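PDB 2OOI: SA0254 protein from Staphylococcus aureus subsp. aureus, which is of unknown function but carries a UTRA domain, and so probably senses a small-molecule effector as the ligand-binding part of a GntR-family transcription regulator. Local coordinates for residues K7-G10 with F11-L15; K110-S113 with S114-S117; Q120-T123 with G124-C127. All coordinates share one frame; numbering follows the deposited sequence.

Interaction 1: K7-G10 with F11-L15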
loop_
_atom_site.group_PDB
_atom_site.type_symbol
_atom_site.label_atom_id
_atom_site.label_comp_id
_atom_site.label_asym_id
_atom_site.label_seq_id
_atom_site.Cartn_x
_atom_site.Cartn_y
_atom_site.Cartn_z
ATOM N N LYS B 7 -4.118 0.512 9.741
ATOM C CA LYS B 7 -4.496 1.496 10.748
ATOM C C LYS B 7 -6.002 1.736 10.746
ATOM O O LYS B 7 -6.477 2.754 10.243
ATOM C CB LYS B 7 -3.753 2.812 10.515
ATOM C CG LYS B 7 -4.198 3.946 11.426
ATOM C CD LYS B 7 -3.158 5.052 11.480
ATOM C CE LYS B 7 -3.655 6.239 12.288
ATOM N NZ LYS B 7 -2.611 7.291 12.432
ATOM N N THR B 8 -6.748 0.792 11.310
ATOM C CA THR B 8 -8.103 0.511 10.851
ATOM C C THR B 8 -9.095 1.531 11.401
ATOM O O THR B 8 -9.854 1.239 12.324
ATOM C CB THR B 8 -8.555 -0.903 11.262
ATOM O OG1 THR B 8 -9.982 -0.997 11.168
ATOM C CG2 THR B 8 -8.124 -1.207 12.689
ATOM N N ASN B 9 -9.082 2.729 10.826
ATOM C CA ASN B 9 -10.042 3.769 11.194
ATOM C C ASN B 9 -10.510 4.446 9.907
ATOM O O ASN B 9 -10.260 3.927 8.826
ATOM C CB ASN B 9 -9.456 4.765 12.229
ATOM C CG ASN B 9 -9.154 4.126 13.604
ATOM O OD1 ASN B 9 -10.073 3.669 14.299
ATOM N ND2 ASN B 9 -7.875 4.110 14.002
ATOM N N GLY B 10 -11.213 5.566 10.006
ATOM C CA GLY B 10 -11.536 6.360 8.821
ATOM C C GLY B 10 -10.426 7.343 8.515
ATOM O O GLY B 10 -9.604 7.643 9.377
ATOM N N PHE B 11 -10.399 7.862 7.294
ATOM C CA PHE B 11 -9.327 8.784 6.891
ATOM C C PHE B 11 -9.371 10.110 7.629
ATOM O O PHE B 11 -8.334 10.750 7.813
ATOM C CB PHE B 11 -9.337 9.055 5.383
ATOM C CG PHE B 11 -9.146 7.830 4.537
ATOM C CD1 PHE B 11 -8.554 6.658 5.060
ATOM C CD2 PHE B 11 -9.539 7.847 3.206
ATOM C CE1 PHE B 11 -8.384 5.520 4.269
ATOM C CE2 PHE B 11 -9.368 6.723 2.407
ATOM C CZ PHE B 11 -8.790 5.550 2.942
ATOM N N SER B 12 -10.561 10.526 8.048
ATOM C CA SER B 12 -10.691 11.728 8.862
ATOM C C SER B 12 -9.871 11.583 10.141
ATOM O O SER B 12 -9.178 12.521 10.541
ATOM C CB SER B 12 -12.160 11.998 9.182
ATOM O OG SER B 12 -12.953 11.729 8.042
ATOM N N LYS B 13 -9.946 10.397 10.752
ATOM C CA LYS B 13 -9.161 10.049 11.952
ATOM C C LYS B 13 -7.705 9.731 11.572
ATOM O O LYS B 13 -6.782 9.979 12.347
ATOM C CB LYS B 13 -9.797 8.846 12.697
ATOM C CG LYS B 13 -9.107 8.405 14.034
ATOM C CD LYS B 13 -9.823 7.238 14.783
ATOM C CE LYS B 13 -9.122 6.812 16.087
ATOM N NZ LYS B 13 -9.808 5.694 16.809
ATOM N N SER B 14 -7.513 9.180 10.376
ATOM C CA SER B 14 -6.186 8.775 9.894
ATOM C C SER B 14 -5.228 9.959 9.715
ATOM O O SER B 14 -4.072 9.887 10.123
ATOM C CB SER B 14 -6.316 8.007 8.575
ATOM O OG SER B 14 -5.199 7.175 8.365
ATOM N N LEU B 15 -5.708 11.048 9.114
ATOM C CA LEU B 15 -4.877 12.243 8.953
ATOM C C LEU B 15 -5.463 13.458 9.684
ATOM O O LEU B 15 -4.898 13.938 10.669
ATOM C CB LEU B 15 -4.670 12.603 7.467
ATOM C CG LEU B 15 -3.914 11.703 6.486
ATOM C CD1 LEU B 15 -4.448 10.284 6.476
ATOM C CD2 LEU B 15 -4.029 12.308 5.098
#
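Lys13 slants across the amide of Asn9, and its side chain can be followed atom by atom. Lys13 CB sits 3.5 Å from Gly10 O, at the start of the helix. CG is anti to the backbone N (chi1 -177°) and the rest of the chain is extended, which carries the methylenes obliquely over the asparagine. Lys13 CG is 4.1 Å from Asn9 CB, and Lys13 CD comes closer, 3.4 Å from Asn9 CG. Lys13 CE then passes Asn9 ND2 at 3.6 Å. Lys13 NZ ends 3.2 Å from Asn9 OD1, to which it gives a weak hydrogen bond. A long lysine suits this place because its aliphatic part packs on the amide while its charged end reaches the amide oxygen.

The backbone makes the firmer link. Gly10 O accepts from Ser14 N at 2.8 Å, with the donor in the carbonyl plane but a bent N-H...O angle of 139°. Ser14 CB, 3.4 Å from Gly10 O, packs beside that bond. Phe11 points away from the preceding loop at CB, though CB still touches Gly10 C; its side chain packs on Ile147 and Phe149 of strand 141-150, so a large aromatic holds the short helix to the sheet. Gly10 occupies the N-cap, where it has no side chain to cap the helix. The arrangement is that of a helix N-terminus, entered from an inverse gamma turn centred on Thr8.

Interaction 2: K110-S113 with S114-S117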
loop_
_atom_site.group_PDB
_atom_site.type_symbol
_atom_site.label_atom_id
_atom_site.label_comp_id
_atom_site.label_asym_id
_atom_site.label_seq_id
_atom_site.Cartn_x
_atom_site.Cartn_y
_atom_site.Cartn_z
ATOM N N LYS B 110 -4.973 1.975 -14.392
ATOM C CA LYS B 110 -5.268 3.161 -15.153
ATOM C C LYS B 110 -6.640 3.674 -14.771
ATOM O O LYS B 110 -7.457 2.916 -14.317
ATOM C CB LYS B 110 -5.281 2.825 -16.624
ATOM C CG LYS B 110 -3.968 2.414 -17.139
ATOM C CD LYS B 110 -3.915 2.435 -18.656
ATOM C CE LYS B 110 -2.702 1.628 -19.148
ATOM N NZ LYS B 110 -2.411 1.855 -20.593
ATOM N N LEU B 111 -6.884 4.961 -14.976
ATOM C CA LEU B 111 -8.150 5.581 -14.646
ATOM C C LEU B 111 -9.181 5.440 -15.773
ATOM O O LEU B 111 -8.864 5.455 -16.971
ATOM C CB LEU B 111 -7.956 7.071 -14.387
ATOM C CG LEU B 111 -7.418 7.568 -13.054
ATOM C CD1 LEU B 111 -7.049 9.007 -13.283
ATOM C CD2 LEU B 111 -8.430 7.421 -11.918
ATOM N N THR B 112 -10.432 5.340 -15.381
ATOM C CA THR B 112 -11.490 5.394 -16.352
ATOM C C THR B 112 -11.700 6.868 -16.631
ATOM O O THR B 112 -11.280 7.723 -15.842
ATOM C CB THR B 112 -12.778 4.777 -15.818
ATOM O OG1 THR B 112 -13.349 5.662 -14.842
ATOM C CG2 THR B 112 -12.514 3.364 -15.209
ATOM N N SER B 113 -12.364 7.168 -17.736
ATOM C CA SER B 113 -12.659 8.554 -18.093
ATOM C C SER B 113 -13.545 9.243 -17.040
ATOM O O SER B 113 -13.367 10.424 -16.756
ATOM C CB SER B 113 -13.314 8.605 -19.480
ATOM O OG SER B 113 -14.571 7.934 -19.463
ATOM N N SER B 114 -14.472 8.519 -16.439
ATOM C CA SER B 114 -15.353 9.164 -15.462
ATOM C C SER B 114 -14.656 9.386 -14.112
ATOM O O SER B 114 -14.896 10.393 -13.428
ATOM C CB SER B 114 -16.623 8.369 -15.273
ATOM O OG SER B 114 -16.313 7.165 -14.599
ATOM N N GLU B 115 -13.784 8.459 -13.727
ATOM C CA GLU B 115 -12.889 8.713 -12.589
ATOM C C GLU B 115 -11.918 9.876 -12.845
ATOM O O GLU B 115 -11.648 10.682 -11.940
ATOM C CB GLU B 115 -12.081 7.484 -12.275
ATOM C CG GLU B 115 -12.896 6.347 -11.709
ATOM C CD GLU B 115 -12.265 4.991 -11.984
ATOM O OE1 GLU B 115 -11.187 4.912 -12.647
ATOM O OE2 GLU B 115 -12.882 3.992 -11.556
ATOM N N ALA B 116 -11.390 9.969 -14.063
ATOM C CA ALA B 116 -10.402 11.016 -14.361
ATOM C C ALA B 116 -11.033 12.391 -14.231
ATOM O O ALA B 116 -10.398 13.325 -13.765
ATOM C CB ALA B 116 -9.778 10.829 -15.757
ATOM N N SER B 117 -12.292 12.506 -14.636
ATOM C CA SER B 117 -13.003 13.760 -14.532
ATOM C C SER B 117 -13.185 14.150 -13.099
ATOM O O SER B 117 -12.906 15.275 -12.733
ATOM C CB SER B 117 -14.373 13.660 -15.182
ATOM O OG SER B 117 -14.221 13.646 -16.584
#
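Thr112 and Glu115 meet because their torsions turn each side chain toward the other's backbone. In Thr112, OG1 stands between the backbone N and the carbonyl carbon (chi1 72°), facing the first turn of helix 113-118. In Glu115, CG lies anti to the carbonyl carbon (chi1 -69°) and the chain then extends back to the residue before the helix. Two reciprocal bonds result. Glu115 N gives its hydrogen to Thr112 OG1 at 3.0 Å, nearly straight at 166°, and Thr112 N gives its own to Glu115 OE1 at 2.9 Å, meeting that oxygen from above the carboxylate plane. This is a capping box: a threonine hydroxyl serves an amide of the first turn, and a glutamate three residues on, its chain extended, reaches back to the amide of the capping residue.

The helical bonds start alongside, Ala116 N to Thr112 O at 2.9 Å and Ser117 N to Ser113 O at 3.2 Å. Ser117 OG adds a weak bond to the same Ser113 O. Leu111 crosses Glu115 obliquely, one methyl, CD2, 3.7 Å from Glu115 CB and the other, CD1, 4.1 Å from Ala116 CB. Leucine suits its apolar neighbours, Leu119, Leu121 and Val148; a small alanine fits where Ala116 CB also lies 3.5 Å from Thr112 O.

Glu115 is a buried residue whose second oxygen, OE2, forms a salt bridge with Arg129. One carboxylate thus serves both a helix cap and a strand arginine; the positive charge and the nearby helix N-terminus would both be expected to stabilise its ionised form.

Interaction 3: Q120-T123 with G124-C127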
loop_
_atom_site.group_PDB
_atom_site.type_symbol
_atom_site.label_atom_id
_atom_site.label_comp_id
_atom_site.label_asym_id
_atom_site.label_seq_id
_atom_site.Cartn_x
_atom_site.Cartn_y
_atom_site.Cartn_z
ATOM N N GLN B 120 -9.939 15.292 -11.713
ATOM C CA GLN B 120 -9.243 16.322 -12.489
ATOM C C GLN B 120 -7.872 15.871 -13.016
ATOM O O GLN B 120 -6.840 16.545 -12.794
ATOM C CB GLN B 120 -9.082 17.565 -11.642
ATOM C CG GLN B 120 -10.393 18.197 -11.287
ATOM C CD GLN B 120 -10.160 19.482 -10.556
ATOM O OE1 GLN B 120 -10.042 20.552 -11.169
ATOM N NE2 GLN B 120 -9.998 19.380 -9.235
ATOM N N LEU B 121 -7.901 14.716 -13.693
ATOM C CA LEU B 121 -6.750 14.092 -14.342
ATOM C C LEU B 121 -7.239 13.618 -15.712
ATOM O O LEU B 121 -8.400 13.835 -16.053
ATOM C CB LEU B 121 -6.246 12.912 -13.495
ATOM C CG LEU B 121 -5.517 13.324 -12.192
ATOM C CD1 LEU B 121 -5.290 12.179 -11.168
ATOM C CD2 LEU B 121 -4.187 14.023 -12.540
ATOM N N SER B 122 -6.381 12.935 -16.477
ATOM C CA SER B 122 -6.772 12.429 -17.814
ATOM C C SER B 122 -7.088 10.931 -17.816
ATOM O O SER B 122 -6.390 10.156 -17.138
ATOM C CB SER B 122 -5.640 12.664 -18.805
ATOM O OG SER B 122 -5.126 13.971 -18.670
ATOM N N THR B 123 -8.085 10.529 -18.616
ATOM C CA THR B 123 -8.340 9.109 -18.887
ATOM C C THR B 123 -7.035 8.337 -19.078
ATOM O O THR B 123 -6.185 8.730 -19.887
ATOM C CB THR B 123 -9.194 8.883 -20.168
ATOM O OG1 THR B 123 -10.460 9.542 -20.027
ATOM C CG2 THR B 123 -9.454 7.378 -20.415
ATOM N N GLY B 124 -6.880 7.250 -18.327
ATOM C CA GLY B 124 -5.722 6.379 -18.497
ATOM C C GLY B 124 -4.528 6.700 -17.618
ATOM O O GLY B 124 -3.617 5.900 -17.498
ATOM N N GLU B 125 -4.515 7.873 -17.002
ATOM C CA GLU B 125 -3.450 8.193 -16.064
ATOM C C GLU B 125 -3.560 7.319 -14.817
ATOM O O GLU B 125 -4.655 6.870 -14.467
ATOM C CB GLU B 125 -3.492 9.669 -15.681
ATOM C CG GLU B 125 -2.875 10.564 -16.721
ATOM C CD GLU B 125 -2.737 11.963 -16.241
ATOM O OE1 GLU B 125 -3.759 12.543 -15.792
ATOM O OE2 GLU B 125 -1.597 12.471 -16.322
ATOM N N PRO B 126 -2.439 7.093 -14.133
ATOM C CA PRO B 126 -2.404 6.114 -13.063
ATOM C C PRO B 126 -3.292 6.431 -11.850
ATOM O O PRO B 126 -3.612 7.602 -11.583
ATOM C CB PRO B 126 -0.932 6.121 -12.625
ATOM C CG PRO B 126 -0.175 6.800 -13.721
ATOM C CD PRO B 126 -1.149 7.760 -14.319
ATOM N N CYS B 127 -3.682 5.379 -11.128
ATOM C CA CYS B 127 -4.378 5.527 -9.835
ATOM C C CYS B 127 -4.005 4.362 -8.924
ATOM O O CYS B 127 -3.322 3.440 -9.364
ATOM C CB CYS B 127 -5.895 5.554 -10.040
ATOM S SG CYS B 127 -6.528 4.102 -10.965
#
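Glu125 reaches back from the last residue of a turn to its first, Ser122, and the close packing gathers round this one side chain. Glu125 OE1 accepts a hydrogen bond from Ser122 N at 2.7 Å, almost straight at 171°; the amide approaches on the anti side of the carboxylate, 29° out of its plane. CG lies anti to the carbonyl carbon (chi1 -80°), with Glu125 CB beside Ser122 O at 3.3 Å. Leu121 crosses the glutamate at about a right angle, and Leu121 CB comes within 3.4 Å of Glu125 OE1. The Leu121 side chain also packs on Leu111, His150 and Tyr151.

Ser122 to Glu125 is a type II beta turn, closed by Glu125 N bonding to Ser122 O at 3.0 Å. It follows directly on the Schellman motif that ends helix 113-118, in which Gln120 takes positive phi, and it delivers the chain into strand 126-136. Gly124 fills the third position, also with positive phi, where a side chain would jam against Thr123 O.

The solvent side is looser. Ser122 and Thr123 are both exposed, which suits their polar hydroxyl side chains. Thr123 points away from the rest of the turn at CB and touches only the adjoining backbone of Gly124 across the contact, while its side chain packs on Ser113 of the preceding helix.

A separate face meets the second subunit. There Glu125 OE2 forms a salt bridge with Lys110 of the second subunit, and Pro126 packs on Val108 of that same neighbouring chain.

In the fold
Along the chain interaction 1 comes first, well before interactions 2 and 3, which follow each other closely. Its centre lies 25 Å from both of theirs, with no contact between them. Interactions 2 and 3, with centres 6 Å apart, form the two halves of one connection: strand 99-110 leads into helix 113-118, which leads into strand 126-136, the neighbouring strand of the six-stranded antiparallel sheet. They touch through probable hydrogen bonds from Leu121 N to Ala116 O and from Leu111 N to Glu125 O. Interaction 1 instead packs against strand 141-150. All three lie near the second subunit of the two-chain assembly, with Lys110 and Glu125 paired across the interface.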